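PDB 1FMJ: retinol dehydratase from Spodoptera frugiperda, which converts retinol to anhydroretinol, probably by way of a sulfated intermediate, using a fold of the sulfotransferase family. Local coordinates for residues A[236-241]-A[341-346]; A[25-30]-A[210-215]. All coordinates share one frame; numbering follows the deposited sequence.

Contact 1 of 2, residues A[236-241]-A[341-346]; sequences AKRHDP and DTDLRY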
loop_
_atom_site.group_PDB
_atom_site.type_symbol
_atom_site.label_atom_id
_atom_site.label_comp_id
_atom_site.label_asym_id
_atom_site.label_seq_id
_atom_site.Cartn_x
_atom_site.Cartn_y
_atom_site.Cartn_z
ATOM N N ALA A 236 -15.307 -4.257 8.580
ATOM C CA ALA A 236 -16.745 -4.072 8.758
ATOM C C ALA A 236 -17.518 -4.435 7.488
ATOM O O ALA A 236 -18.697 -4.777 7.552
ATOM C CB ALA A 236 -17.041 -2.626 9.157
ATOM N N LYS A 237 -16.845 -4.368 6.341
ATOM C CA LYS A 237 -17.466 -4.681 5.054
ATOM C C LYS A 237 -17.138 -6.071 4.516
ATOM O O LYS A 237 -17.532 -6.402 3.399
ATOM C CB LYS A 237 -17.041 -3.658 4.003
ATOM C CG LYS A 237 -17.682 -2.299 4.120
ATOM C CD LYS A 237 -19.054 -2.298 3.489
ATOM C CE LYS A 237 -19.574 -0.886 3.309
ATOM N NZ LYS A 237 -20.808 -0.888 2.462
ATOM N N ARG A 238 -16.435 -6.888 5.294
ATOM C CA ARG A 238 -16.053 -8.219 4.822
ATOM C C ARG A 238 -17.206 -9.157 4.476
ATOM O O ARG A 238 -17.018 -10.147 3.764
ATOM C CB ARG A 238 -15.134 -8.901 5.839
ATOM C CG ARG A 238 -15.787 -9.309 7.156
ATOM C CD ARG A 238 -14.741 -9.939 8.070
ATOM N NE ARG A 238 -15.306 -10.525 9.283
ATOM C CZ ARG A 238 -15.982 -9.848 10.204
ATOM N NH1 ARG A 238 -16.186 -8.547 10.061
ATOM N NH2 ARG A 238 -16.456 -10.475 11.276
ATOM N N HIS A 239 -18.393 -8.848 4.986
ATOM C CA HIS A 239 -19.574 -9.670 4.740
ATOM C C HIS A 239 -20.049 -9.543 3.295
ATOM O O HIS A 239 -20.533 -10.513 2.706
ATOM C CB HIS A 239 -20.691 -9.258 5.706
ATOM C CG HIS A 239 -20.283 -9.299 7.147
ATOM N ND1 HIS A 239 -20.956 -8.611 8.134
ATOM C CD2 HIS A 239 -19.258 -9.936 7.767
ATOM C CE1 HIS A 239 -20.363 -8.818 9.298
ATOM N NE2 HIS A 239 -19.330 -9.617 9.101
ATOM N N ASP A 240 -19.896 -8.345 2.737
ATOM C CA ASP A 240 -20.299 -8.044 1.366
ATOM C C ASP A 240 -19.713 -9.035 0.355
ATOM O O ASP A 240 -18.538 -9.391 0.424
ATOM C CB ASP A 240 -19.873 -6.617 1.004
ATOM C CG ASP A 240 -20.459 -6.143 -0.321
ATOM O OD1 ASP A 240 -20.192 -6.773 -1.364
ATOM O OD2 ASP A 240 -21.187 -5.127 -0.314
ATOM N N PRO A 241 -20.538 -9.497 -0.596
ATOM C CA PRO A 241 -20.086 -10.449 -1.615
ATOM C C PRO A 241 -18.969 -9.919 -2.514
ATOM O O PRO A 241 -18.256 -10.704 -3.125
ATOM C CB PRO A 241 -21.361 -10.738 -2.408
ATOM C CG PRO A 241 -22.428 -10.588 -1.380
ATOM C CD PRO A 241 -22.001 -9.334 -0.651
ATOM N N ASP A 341 -13.784 -4.713 22.202
ATOM C CA ASP A 341 -15.136 -4.490 21.709
ATOM C C ASP A 341 -15.265 -4.628 20.194
ATOM O O ASP A 341 -15.966 -3.852 19.550
ATOM C CB ASP A 341 -15.642 -3.106 22.135
ATOM C CG ASP A 341 -15.730 -2.952 23.643
ATOM O OD1 ASP A 341 -16.197 -3.895 24.318
ATOM O OD2 ASP A 341 -15.343 -1.878 24.152
ATOM N N THR A 342 -14.577 -5.613 19.632
ATOM C CA THR A 342 -14.643 -5.886 18.204
ATOM C C THR A 342 -14.290 -7.348 18.010
ATOM O O THR A 342 -13.638 -7.946 18.859
ATOM C CB THR A 342 -13.648 -5.025 17.397
ATOM O OG1 THR A 342 -13.797 -5.316 16.000
ATOM C CG2 THR A 342 -12.220 -5.329 17.808
ATOM N N ASP A 343 -14.733 -7.939 16.908
ATOM C CA ASP A 343 -14.420 -9.341 16.656
ATOM C C ASP A 343 -13.170 -9.492 15.779
ATOM O O ASP A 343 -12.829 -10.594 15.352
ATOM C CB ASP A 343 -15.617 -10.050 16.022
ATOM C CG ASP A 343 -16.034 -9.435 14.701
ATOM O OD1 ASP A 343 -15.714 -8.251 14.450
ATOM O OD2 ASP A 343 -16.702 -10.142 13.920
ATOM N N LEU A 344 -12.488 -8.376 15.526
ATOM C CA LEU A 344 -11.263 -8.392 14.726
ATOM C C LEU A 344 -10.161 -9.181 15.432
ATOM O O LEU A 344 -9.852 -8.933 16.601
ATOM C CB LEU A 344 -10.770 -6.961 14.476
ATOM C CG LEU A 344 -9.468 -6.845 13.672
ATOM C CD1 LEU A 344 -9.612 -7.602 12.360
ATOM C CD2 LEU A 344 -9.153 -5.373 13.428
ATOM N N ARG A 345 -9.578 -10.137 14.716
ATOM C CA ARG A 345 -8.503 -10.967 15.259
ATOM C C ARG A 345 -7.506 -11.342 14.164
ATOM O O ARG A 345 -7.899 -11.661 13.038
ATOM C CB ARG A 345 -9.072 -12.257 15.866
ATOM C CG ARG A 345 -9.894 -12.077 17.147
ATOM C CD ARG A 345 -9.026 -11.645 18.321
ATOM N NE ARG A 345 -9.773 -11.634 19.581
ATOM C CZ ARG A 345 -10.772 -10.797 19.867
ATOM N NH1 ARG A 345 -11.160 -9.882 18.990
ATOM N NH2 ARG A 345 -11.392 -10.884 21.035
ATOM N N TYR A 346 -6.220 -11.303 14.494
ATOM C CA TYR A 346 -5.196 -11.680 13.532
ATOM C C TYR A 346 -4.806 -13.136 13.747
ATOM O O TYR A 346 -4.466 -13.542 14.859
ATOM C CB TYR A 346 -3.968 -10.781 13.655
ATOM C CG TYR A 346 -4.217 -9.373 13.171
ATOM C CD1 TYR A 346 -4.937 -8.467 13.946
ATOM C CD2 TYR A 346 -3.770 -8.959 11.917
ATOM C CE1 TYR A 346 -5.206 -7.189 13.488
ATOM C CE2 TYR A 346 -4.033 -7.684 11.448
ATOM C CZ TYR A 346 -4.752 -6.802 12.240
ATOM O OH TYR A 346 -5.009 -5.531 11.788
HETATM O O HOH W 1 -17.265 -6.748 12.642
#
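Arg-238 and Asp-343 join two surface loops through a single salt bridge, with NH2 of the arginine 2.7 Å from OD2 of the aspartate. The side chains come from opposite directions. OD2 lies at the guanidinium edge, near its plane, but the carboxylate is turned 63° against that plane and the N-H points poorly at the oxygen, so as a hydrogen bond it is weak. Asp-343 reaches across with CG between its backbone N and carbonyl carbon (chi1 60°).

A water makes a second connection alongside the first: it donates to Asp-343 OD1 at 2.8 Å and accepts weakly from Arg-238 NH1 at 3.3 Å. Trp-235 serves both partners too, its carbonyl accepting from Arg-238 NH1 and its indole NE1 donating to Asp-343 OD1.

In the sulfotransferase fold, this arginine sits in the connection from helix 227-235 to strand 243-247, an outermost strand of the parallel sheet. A type I beta turn from Lys-237 to Asp-240 shapes the connection, closed by Asp-240 N to Lys-237 O at 3.1 Å.

Aromatic groups also flank the guanidinium. His-239 brings NE2 over one face, 3.3 Å above the plane and offset to the rim, while Trp-235 makes a cation-pi contact.

Contact 2 of 2, residues A[25-30]-A[210-215]; sequences KANLGA and FKDFWE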
loop_
_atom_site.group_PDB
_atom_site.type_symbol
_atom_site.label_atom_id
_atom_site.label_comp_id
_atom_site.label_asym_id
_atom_site.label_seq_id
_atom_site.Cartn_x
_atom_site.Cartn_y
_atom_site.Cartn_z
ATOM N N LYS A 25 8.309 15.870 11.895
ATOM C CA LYS A 25 9.435 16.652 11.388
ATOM C C LYS A 25 10.771 16.206 11.981
ATOM O O LYS A 25 11.809 16.818 11.719
ATOM C CB LYS A 25 9.226 18.139 11.696
ATOM C CG LYS A 25 8.103 18.807 10.919
ATOM C CD LYS A 25 8.491 19.007 9.463
ATOM C CE LYS A 25 7.414 19.766 8.712
ATOM N NZ LYS A 25 6.099 19.088 8.829
ATOM N N ALA A 26 10.740 15.146 12.782
ATOM C CA ALA A 26 11.946 14.623 13.413
ATOM C C ALA A 26 12.337 13.276 12.812
ATOM O O ALA A 26 13.367 12.701 13.161
ATOM C CB ALA A 26 11.721 14.482 14.907
ATOM N N ASN A 27 11.501 12.777 11.910
ATOM C CA ASN A 27 11.745 11.503 11.252
ATOM C C ASN A 27 11.536 11.605 9.748
ATOM O O ASN A 27 12.190 10.904 8.977
ATOM C CB ASN A 27 10.803 10.433 11.803
ATOM C CG ASN A 27 11.228 9.923 13.161
ATOM O OD1 ASN A 27 11.476 10.702 14.092
ATOM N ND2 ASN A 27 11.309 8.603 13.289
ATOM N N LEU A 28 10.621 12.481 9.342
ATOM C CA LEU A 28 10.297 12.656 7.930
ATOM C C LEU A 28 10.549 14.091 7.463
ATOM O O LEU A 28 10.262 14.434 6.314
ATOM C CB LEU A 28 8.824 12.313 7.703
ATOM C CG LEU A 28 8.244 11.146 8.510
ATOM C CD1 LEU A 28 6.732 11.156 8.427
ATOM C CD2 LEU A 28 8.795 9.840 7.982
ATOM N N GLY A 29 11.086 14.918 8.357
ATOM C CA GLY A 29 11.341 16.316 8.043
ATOM C C GLY A 29 12.090 16.604 6.753
ATOM O O GLY A 29 11.712 17.496 5.998
ATOM N N ALA A 30 13.155 15.855 6.500
ATOM C CA ALA A 30 13.951 16.055 5.299
ATOM C C ALA A 30 13.131 15.880 4.017
ATOM O O ALA A 30 13.361 16.576 3.026
ATOM C CB ALA A 30 15.136 15.099 5.303
ATOM N N PHE A 210 14.296 2.641 13.832
ATOM C CA PHE A 210 12.991 2.002 13.819
ATOM C C PHE A 210 12.084 2.392 14.977
ATOM O O PHE A 210 10.880 2.533 14.795
ATOM C CB PHE A 210 13.119 0.481 13.785
ATOM C CG PHE A 210 11.794 -0.214 13.757
ATOM C CD1 PHE A 210 10.937 -0.050 12.672
ATOM C CD2 PHE A 210 11.366 -0.965 14.841
ATOM C CE1 PHE A 210 9.668 -0.620 12.672
ATOM C CE2 PHE A 210 10.101 -1.536 14.849
ATOM C CZ PHE A 210 9.251 -1.363 13.766
ATOM N N LYS A 211 12.645 2.557 16.170
ATOM C CA LYS A 211 11.815 2.923 17.306
ATOM C C LYS A 211 11.151 4.272 17.081
ATOM O O LYS A 211 10.005 4.461 17.480
ATOM C CB LYS A 211 12.624 2.950 18.598
ATOM C CG LYS A 211 11.764 3.226 19.816
ATOM C CD LYS A 211 12.564 3.156 21.103
ATOM C CE LYS A 211 11.670 3.364 22.314
ATOM N NZ LYS A 211 12.475 3.511 23.562
ATOM N N ASP A 212 11.860 5.212 16.451
ATOM C CA ASP A 212 11.268 6.520 16.172
ATOM C C ASP A 212 10.169 6.310 15.136
ATOM O O ASP A 212 9.147 6.994 15.139
ATOM C CB ASP A 212 12.284 7.498 15.582
ATOM C CG ASP A 212 13.410 7.821 16.526
ATOM O OD1 ASP A 212 13.161 7.901 17.744
ATOM O OD2 ASP A 212 14.544 8.013 16.034
ATOM N N PHE A 213 10.396 5.366 14.234
ATOM C CA PHE A 213 9.415 5.080 13.202
ATOM C C PHE A 213 8.188 4.456 13.865
ATOM O O PHE A 213 7.052 4.779 13.515
ATOM C CB PHE A 213 9.992 4.128 12.153
ATOM C CG PHE A 213 9.075 3.897 10.984
ATOM C CD1 PHE A 213 8.994 4.830 9.951
ATOM C CD2 PHE A 213 8.245 2.783 10.943
ATOM C CE1 PHE A 213 8.096 4.654 8.895
ATOM C CE2 PHE A 213 7.341 2.601 9.887
ATOM C CZ PHE A 213 7.269 3.538 8.866
ATOM N N TRP A 214 8.427 3.568 14.831
ATOM C CA TRP A 214 7.347 2.898 15.554
ATOM C C TRP A 214 6.492 3.860 16.368
ATOM O O TRP A 214 5.273 3.701 16.441
ATOM C CB TRP A 214 7.911 1.818 16.475
ATOM C CG TRP A 214 6.927 1.347 17.518
ATOM C CD1 TRP A 214 6.962 1.614 18.857
ATOM C CD2 TRP A 214 5.772 0.529 17.302
ATOM N NE1 TRP A 214 5.902 1.011 19.490
ATOM C CE2 TRP A 214 5.156 0.338 18.559
ATOM C CE3 TRP A 214 5.196 -0.062 16.166
ATOM C CZ2 TRP A 214 3.991 -0.423 18.715
ATOM C CZ3 TRP A 214 4.040 -0.815 16.320
ATOM C CH2 TRP A 214 3.448 -0.989 17.587
ATOM N N GLU A 215 7.127 4.841 16.998
ATOM C CA GLU A 215 6.392 5.829 17.784
ATOM C C GLU A 215 5.387 6.531 16.877
ATOM O O GLU A 215 4.218 6.697 17.218
ATOM C CB GLU A 215 7.339 6.881 18.361
ATOM C CG GLU A 215 8.307 6.380 19.426
ATOM C CD GLU A 215 7.598 5.817 20.647
ATOM O OE1 GLU A 215 6.480 6.293 20.956
ATOM O OE2 GLU A 215 8.170 4.908 21.300
#
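Asn-27 lays its carboxamide against the first turn of helix 210-218, meeting the CB methylene of Asp-212. The two side chains cross at about a right angle, amide and carboxylate planes standing 82° apart. CB of Asn-27 points toward the helix, and with CG beside the backbone N (chi1 -77°) the amide comes across Asp-212. The detail of its placement is doubtful, because ND2 is modelled too close to Asp-212 CB. Which way round the amide sits is equally uncertain: its OD1 lies 2.9 Å from Ala-26 O, an acceptor facing an acceptor, and its ND2 lies 3.5 Å from Phe-213 N, a donor facing a donor.

Beyond this pair, Ser-208 and Met-216 also touch the Asn-27 side chain, and backbone bonds to Asn-205 hold the loop in place. Replacing Asn-27 with an alanine is likely to open a gap beside Asp-212 and Ser-208 and weaken the fit of the loop to the helix. Further out, Asn-209 OD1 accepts from Asp-212 N at the helix start, while Leu-28 and Phe-213 both pack on Leu-204 and Tyr-222, the last meeting Phe-213 edge-to-face. Such packing joins the loop between helix 18-24 and strand 35-38 to the start of helix 210-218, within the fold of the sulfotransferase family.

In the fold
The two contacts illustrate how one fold is tied together by unlike means: contact 1 is polar and lies at the surface, whereas contact 2 is largely buried. Their centres are 31 Å apart, with nearest atoms about 11 Å apart, and along the chain contact 2 closes before contact 1 opens. Helix 325-338 links them: it packs on Phe-210 and Trp-214 of contact 2, and the chain leaving it becomes loop 341-346 of contact 1. Neither contact lines the active site. In contact 2, the Phe-213 side chain is about 11 Å from the bound adenosine-3'-5'-diphosphate and about 12 Å from retinol; contact 1 also lies away from the binding sites.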